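Local coordinates for alanine racemase (PDB 2DY3), which belongs to the alanine racemase family of two-domain enzymes and carries covalently bound pyridoxal-5'-phosphate, at residues K34-A46 with Y346-Y360. Numbering follows the deposited sequence.
Sequences KANAYNHGVEKVA and YEVVCRPTGRTVRAY. With PLP (pyridoxal-5'-phosphate), chain F.
Tyr346 runs alongside Tyr38 where the C-terminal domain meets the TIM-barrel-like N-terminal domain of the alanine racemase fold. Tyr346 CD2 is 4.1 Å from Tyr38 CE2. Both hydroxyls donate to the phosphate of PLP: Tyr346 OH to PLP O2P at 2.7 Å, Tyr38 OH to PLP O1P. Lys34 NZ is bonded covalently to C4A of the same PLP. The two segments thus hold one PLP from both domains.

One turn on, Val349 CB packs obliquely against His40 CE1. The His40 ring is held by its ND1, which donates to Tyr38 O, and it also stacks with Tyr220. Asn39 CB lies 3.1 Å from Val349 O and 3.8 Å from Cys350 CA.

Past the turn Thr353-Thr356, strand 357-360 pairs with strand 4-8. Arg358 bends at chi3 (-71°) and grips Asn39 O side-on. Arg358 NE (3.3 Å) and Arg358 NH2 (3.1 Å) donate to Asn39 O from the same face of its plane, both tilted out of it. A water also donates to Asn39 O. Gly41 N lies over one guanidinium face.

Tyr360 crosses Lys44 nearly at right angles. Lys44 CG sits over the ring in a CH-pi contact, 3.5 Å from the Tyr360 centroid.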
loop_
_atom_site.group_PDB
_atom_site.type_symbol
_atom_site.label_atom_id
_atom_site.label_comp_id
_atom_site.label_asym_id
_atom_site.label_seq_id
_atom_site.Cartn_x
_atom_site.Cartn_y
_atom_site.Cartn_z
ATOM N N LYS B 34 -15.144 -2.662 -2.411
ATOM C CA LYS B 34 -14.222 -1.695 -3.004
ATOM C C LYS B 34 -12.812 -1.938 -2.429
ATOM O O LYS B 34 -12.633 -2.730 -1.494
ATOM C CB LYS B 34 -14.681 -0.271 -2.661
ATOM C CG LYS B 34 -14.549 0.062 -1.175
ATOM C CD LYS B 34 -15.507 1.161 -0.702
ATOM C CE LYS B 34 -15.066 1.603 0.680
ATOM N NZ LYS B 34 -15.942 2.443 1.552
ATOM N N ALA B 35 -11.813 -1.259 -2.986
ATOM C CA ALA B 35 -10.432 -1.398 -2.517
ATOM C C ALA B 35 -9.962 -2.853 -2.555
ATOM O O ALA B 35 -9.254 -3.315 -1.657
ATOM C CB ALA B 35 -10.315 -0.849 -1.101
ATOM N N ASN B 36 -10.358 -3.568 -3.601
ATOM C CA ASN B 36 -9.990 -4.970 -3.762
ATOM C C ASN B 36 -10.485 -5.788 -2.577
ATOM O O ASN B 36 -9.730 -6.542 -1.962
ATOM C CB ASN B 36 -8.470 -5.109 -3.909
ATOM C CG ASN B 36 -8.050 -6.506 -4.323
ATOM O OD1 ASN B 36 -8.841 -7.265 -4.883
ATOM N ND2 ASN B 36 -6.795 -6.848 -4.066
ATOM N N ALA B 37 -11.766 -5.626 -2.265
ATOM C CA ALA B 37 -12.384 -6.341 -1.162
ATOM C C ALA B 37 -11.653 -6.020 0.136
ATOM O O ALA B 37 -11.280 -6.914 0.888
ATOM C CB ALA B 37 -12.358 -7.844 -1.440
ATOM N N TYR B 38 -11.458 -4.727 0.387
ATOM C CA TYR B 38 -10.768 -4.265 1.582
ATOM C C TYR B 38 -9.422 -4.963 1.725
ATOM O O TYR B 38 -9.051 -5.408 2.813
ATOM C CB TYR B 38 -11.630 -4.517 2.826
ATOM C CG TYR B 38 -12.794 -3.560 2.963
ATOM C CD1 TYR B 38 -13.507 -3.139 1.845
ATOM C CD2 TYR B 38 -13.186 -3.080 4.205
ATOM C CE1 TYR B 38 -14.564 -2.267 1.958
ATOM C CE2 TYR B 38 -14.254 -2.208 4.329
ATOM C CZ TYR B 38 -14.937 -1.802 3.201
ATOM O OH TYR B 38 -15.987 -0.916 3.309
ATOM N N ASN B 39 -8.714 -5.071 0.605
ATOM C CA ASN B 39 -7.390 -5.690 0.555
ATOM C C ASN B 39 -7.405 -7.212 0.721
ATOM O O ASN B 39 -6.348 -7.825 0.842
ATOM C CB ASN B 39 -6.490 -5.069 1.631
ATOM C CG ASN B 39 -5.005 -5.265 1.350
ATOM O OD1 ASN B 39 -4.179 -5.220 2.262
ATOM N ND2 ASN B 39 -4.663 -5.466 0.086
ATOM N N HIS B 40 -8.586 -7.827 0.730
ATOM C CA HIS B 40 -8.672 -9.286 0.887
ATOM C C HIS B 40 -8.618 -10.067 -0.432
ATOM O O HIS B 40 -8.598 -11.300 -0.425
ATOM C CB HIS B 40 -9.952 -9.680 1.640
ATOM C CG HIS B 40 -9.935 -9.340 3.098
ATOM N ND1 HIS B 40 -9.961 -8.044 3.565
ATOM C CD2 HIS B 40 -9.911 -10.134 4.196
ATOM C CE1 HIS B 40 -9.954 -8.053 4.886
ATOM N NE2 HIS B 40 -9.924 -9.309 5.294
ATOM N N GLY B 41 -8.598 -9.360 -1.561
ATOM C CA GLY B 41 -8.555 -10.036 -2.850
ATOM C C GLY B 41 -9.948 -10.259 -3.413
ATOM O O GLY B 41 -10.531 -11.337 -3.258
ATOM N N VAL B 42 -10.479 -9.238 -4.082
ATOM C CA VAL B 42 -11.824 -9.295 -4.646
ATOM C C VAL B 42 -12.027 -10.407 -5.670
ATOM O O VAL B 42 -13.140 -10.917 -5.833
ATOM C CB VAL B 42 -12.202 -7.934 -5.294
ATOM C CG1 VAL B 42 -11.403 -7.712 -6.587
ATOM C CG2 VAL B 42 -13.691 -7.881 -5.550
ATOM N N GLU B 43 -10.956 -10.790 -6.355
ATOM C CA GLU B 43 -11.040 -11.835 -7.365
ATOM C C GLU B 43 -11.494 -13.160 -6.763
ATOM O O GLU B 43 -12.128 -13.969 -7.438
ATOM C CB GLU B 43 -9.686 -12.000 -8.061
ATOM C CG GLU B 43 -9.677 -13.077 -9.126
ATOM C CD GLU B 43 -8.598 -12.863 -10.176
ATOM O OE1 GLU B 43 -8.408 -13.774 -11.010
ATOM O OE2 GLU B 43 -7.952 -11.790 -10.175
ATOM N N LYS B 44 -11.174 -13.371 -5.491
ATOM C CA LYS B 44 -11.563 -14.585 -4.786
ATOM C C LYS B 44 -12.729 -14.336 -3.829
ATOM O O LYS B 44 -13.620 -15.170 -3.698
ATOM C CB LYS B 44 -10.377 -15.138 -3.991
ATOM C CG LYS B 44 -9.281 -15.738 -4.849
ATOM C CD LYS B 44 -9.788 -16.958 -5.605
ATOM C CE LYS B 44 -8.711 -17.526 -6.512
ATOM N NZ LYS B 44 -8.204 -16.485 -7.453
ATOM N N VAL B 45 -12.723 -13.179 -3.170
ATOM C CA VAL B 45 -13.760 -12.837 -2.203
ATOM C C VAL B 45 -15.165 -12.645 -2.767
ATOM O O VAL B 45 -16.126 -13.235 -2.263
ATOM C CB VAL B 45 -13.373 -11.566 -1.413
ATOM C CG1 VAL B 45 -14.534 -11.116 -0.539
ATOM C CG2 VAL B 45 -12.135 -11.846 -0.561
ATOM N N ALA B 46 -15.288 -11.813 -3.795
ATOM C CA ALA B 46 -16.587 -11.535 -4.404
ATOM C C ALA B 46 -17.374 -12.782 -4.816
ATOM O O ALA B 46 -18.578 -12.867 -4.588
ATOM C CB ALA B 46 -16.410 -10.609 -5.609
ATOM N N TYR B 346 -10.348 -0.750 9.846
ATOM C CA TYR B 346 -10.516 -0.540 8.406
ATOM C C TYR B 346 -9.146 -0.292 7.772
ATOM O O TYR B 346 -8.815 -0.847 6.720
ATOM C CB TYR B 346 -11.371 0.698 8.118
ATOM C CG TYR B 346 -12.844 0.603 8.451
ATOM C CD1 TYR B 346 -13.301 0.805 9.745
ATOM C CD2 TYR B 346 -13.787 0.380 7.449
ATOM C CE1 TYR B 346 -14.652 0.799 10.033
ATOM C CE2 TYR B 346 -15.141 0.370 7.727
ATOM C CZ TYR B 346 -15.569 0.582 9.023
ATOM O OH TYR B 346 -16.916 0.603 9.307
ATOM N N GLU B 347 -8.353 0.557 8.419
ATOM C CA GLU B 347 -7.037 0.903 7.897
ATOM C C GLU B 347 -6.001 -0.207 8.024
ATOM O O GLU B 347 -5.198 -0.415 7.115
ATOM C CB GLU B 347 -6.517 2.185 8.560
ATOM C CG GLU B 347 -5.171 2.655 7.993
ATOM C CD GLU B 347 -4.795 4.068 8.430
ATOM O OE1 GLU B 347 -4.808 4.343 9.645
ATOM O OE2 GLU B 347 -4.480 4.904 7.557
ATOM N N VAL B 348 -6.015 -0.934 9.135
ATOM C CA VAL B 348 -5.043 -2.002 9.309
ATOM C C VAL B 348 -5.180 -3.115 8.258
ATOM O O VAL B 348 -4.174 -3.601 7.749
ATOM C CB VAL B 348 -5.117 -2.608 10.736
ATOM C CG1 VAL B 348 -4.861 -1.513 11.776
ATOM C CG2 VAL B 348 -6.451 -3.253 10.969
ATOM N N VAL B 349 -6.401 -3.517 7.910
ATOM C CA VAL B 349 -6.532 -4.573 6.908
ATOM C C VAL B 349 -6.105 -4.099 5.521
ATOM O O VAL B 349 -5.748 -4.908 4.666
ATOM C CB VAL B 349 -7.969 -5.136 6.833
ATOM C CG1 VAL B 349 -8.340 -5.772 8.178
ATOM C CG2 VAL B 349 -8.952 -4.040 6.439
ATOM N N CYS B 350 -6.129 -2.785 5.309
ATOM C CA CYS B 350 -5.728 -2.207 4.029
ATOM C C CYS B 350 -4.223 -1.978 3.961
ATOM O O CYS B 350 -3.690 -1.685 2.890
ATOM C CB CYS B 350 -6.430 -0.859 3.796
ATOM S SG CYS B 350 -8.147 -0.957 3.236
ATOM N N ARG B 351 -3.536 -2.115 5.093
ATOM C CA ARG B 351 -2.096 -1.873 5.135
ATOM C C ARG B 351 -1.142 -2.851 4.447
ATOM O O ARG B 351 -0.220 -2.418 3.750
ATOM C CB ARG B 351 -1.641 -1.681 6.585
ATOM C CG ARG B 351 -2.114 -0.377 7.221
ATOM C CD ARG B 351 -1.510 0.852 6.534
ATOM N NE ARG B 351 -1.830 0.910 5.108
ATOM C CZ ARG B 351 -3.059 1.043 4.613
ATOM N NH1 ARG B 351 -4.099 1.140 5.429
ATOM N NH2 ARG B 351 -3.248 1.060 3.297
ATOM N N PRO B 352 -1.334 -4.171 4.637
ATOM C CA PRO B 352 -0.459 -5.181 4.018
ATOM C C PRO B 352 -0.287 -4.985 2.515
ATOM O O PRO B 352 -1.235 -5.144 1.749
ATOM C CB PRO B 352 -1.152 -6.498 4.370
ATOM C CG PRO B 352 -1.733 -6.195 5.727
ATOM C CD PRO B 352 -2.355 -4.818 5.477
ATOM N N THR B 353 0.934 -4.655 2.103
ATOM C CA THR B 353 1.226 -4.392 0.699
ATOM C C THR B 353 2.681 -4.756 0.349
ATOM O O THR B 353 3.314 -5.550 1.044
ATOM C CB THR B 353 0.949 -2.885 0.397
ATOM O OG1 THR B 353 1.001 -2.642 -1.011
ATOM C CG2 THR B 353 1.973 -1.998 1.103
ATOM N N GLY B 354 3.196 -4.195 -0.742
ATOM C CA GLY B 354 4.570 -4.462 -1.143
ATOM C C GLY B 354 4.908 -5.913 -1.438
ATOM O O GLY B 354 4.332 -6.521 -2.341
ATOM N N ARG B 355 5.852 -6.474 -0.683
ATOM C CA ARG B 355 6.264 -7.859 -0.889
ATOM C C ARG B 355 5.248 -8.863 -0.344
ATOM O O ARG B 355 5.339 -10.060 -0.623
ATOM C CB ARG B 355 7.636 -8.108 -0.250
ATOM C CG ARG B 355 8.843 -7.676 -1.107
ATOM C CD ARG B 355 8.883 -6.171 -1.367
ATOM N NE ARG B 355 9.117 -5.395 -0.150
ATOM C CZ ARG B 355 10.310 -4.992 0.274
ATOM N NH1 ARG B 355 11.404 -5.290 -0.420
ATOM N NH2 ARG B 355 10.407 -4.271 1.387
ATOM N N THR B 356 4.279 -8.375 0.424
ATOM C CA THR B 356 3.253 -9.238 1.000
ATOM C C THR B 356 2.505 -10.011 -0.085
ATOM O O THR B 356 1.964 -9.420 -1.015
ATOM C CB THR B 356 2.201 -8.431 1.786
ATOM O OG1 THR B 356 1.486 -7.579 0.881
ATOM C CG2 THR B 356 2.852 -7.579 2.838
ATOM N N VAL B 357 2.465 -11.330 0.046
ATOM C CA VAL B 357 1.763 -12.160 -0.923
ATOM C C VAL B 357 0.450 -12.635 -0.313
ATOM O O VAL B 357 0.392 -12.993 0.862
ATOM C CB VAL B 357 2.604 -13.382 -1.338
ATOM C CG1 VAL B 357 1.814 -14.250 -2.305
ATOM C CG2 VAL B 357 3.896 -12.919 -1.978
ATOM N N ARG B 358 -0.601 -12.640 -1.118
ATOM C CA ARG B 358 -1.912 -13.049 -0.644
ATOM C C ARG B 358 -2.147 -14.548 -0.832
ATOM O O ARG B 358 -2.031 -15.069 -1.943
ATOM C CB ARG B 358 -2.978 -12.229 -1.381
ATOM C CG ARG B 358 -4.385 -12.368 -0.862
ATOM C CD ARG B 358 -5.346 -11.431 -1.605
ATOM N NE ARG B 358 -5.151 -10.019 -1.273
ATOM C CZ ARG B 358 -4.756 -9.087 -2.141
ATOM N NH1 ARG B 358 -4.506 -9.408 -3.402
ATOM N NH2 ARG B 358 -4.621 -7.828 -1.750
ATOM N N ALA B 359 -2.463 -15.239 0.262
ATOM C CA ALA B 359 -2.735 -16.674 0.225
ATOM C C ALA B 359 -4.139 -16.942 0.765
ATOM O O ALA B 359 -4.547 -16.386 1.792
ATOM C CB ALA B 359 -1.710 -17.428 1.043
ATOM N N TYR B 360 -4.873 -17.811 0.082
ATOM C CA TYR B 360 -6.239 -18.110 0.476
ATOM C C TYR B 360 -6.404 -19.335 1.369
ATOM O O TYR B 360 -5.996 -20.438 1.016
ATOM C CB TYR B 360 -7.095 -18.223 -0.785
ATOM C CG TYR B 360 -7.108 -16.923 -1.557
ATOM C CD1 TYR B 360 -7.872 -15.845 -1.121
ATOM C CD2 TYR B 360 -6.293 -16.742 -2.666
ATOM C CE1 TYR B 360 -7.823 -14.626 -1.766
ATOM C CE2 TYR B 360 -6.232 -15.526 -3.317
ATOM C CZ TYR B 360 -7.000 -14.470 -2.861
ATOM O OH TYR B 360 -6.943 -13.250 -3.498
HETATM N N1 PLP F . -21.208 2.615 1.356
HETATM C C2 PLP F . -20.312 3.528 0.791
HETATM C C2A PLP F . -20.845 4.648 -0.087
HETATM C C3 PLP F . -18.930 3.386 1.061
HETATM O O3 PLP F . -18.029 4.280 0.520
HETATM C C4 PLP F . -18.478 2.315 1.893
HETATM C C4A PLP F . -16.981 2.131 2.254
HETATM C C5 PLP F . -19.445 1.414 2.461
HETATM C C6 PLP F . -20.791 1.579 2.176
HETATM C C5A PLP F . -19.064 0.282 3.366
HETATM O O4P PLP F . -18.958 0.724 4.714
HETATM P P PLP F . -18.563 -0.195 5.991
HETATM O O1P PLP F . -17.297 -0.864 5.715
HETATM O O2P PLP F . -18.467 0.804 7.056
HETATM O O3P PLP F . -19.702 -1.133 6.102
HETATM O O HOH W 1 -4.009 -8.976 1.434
#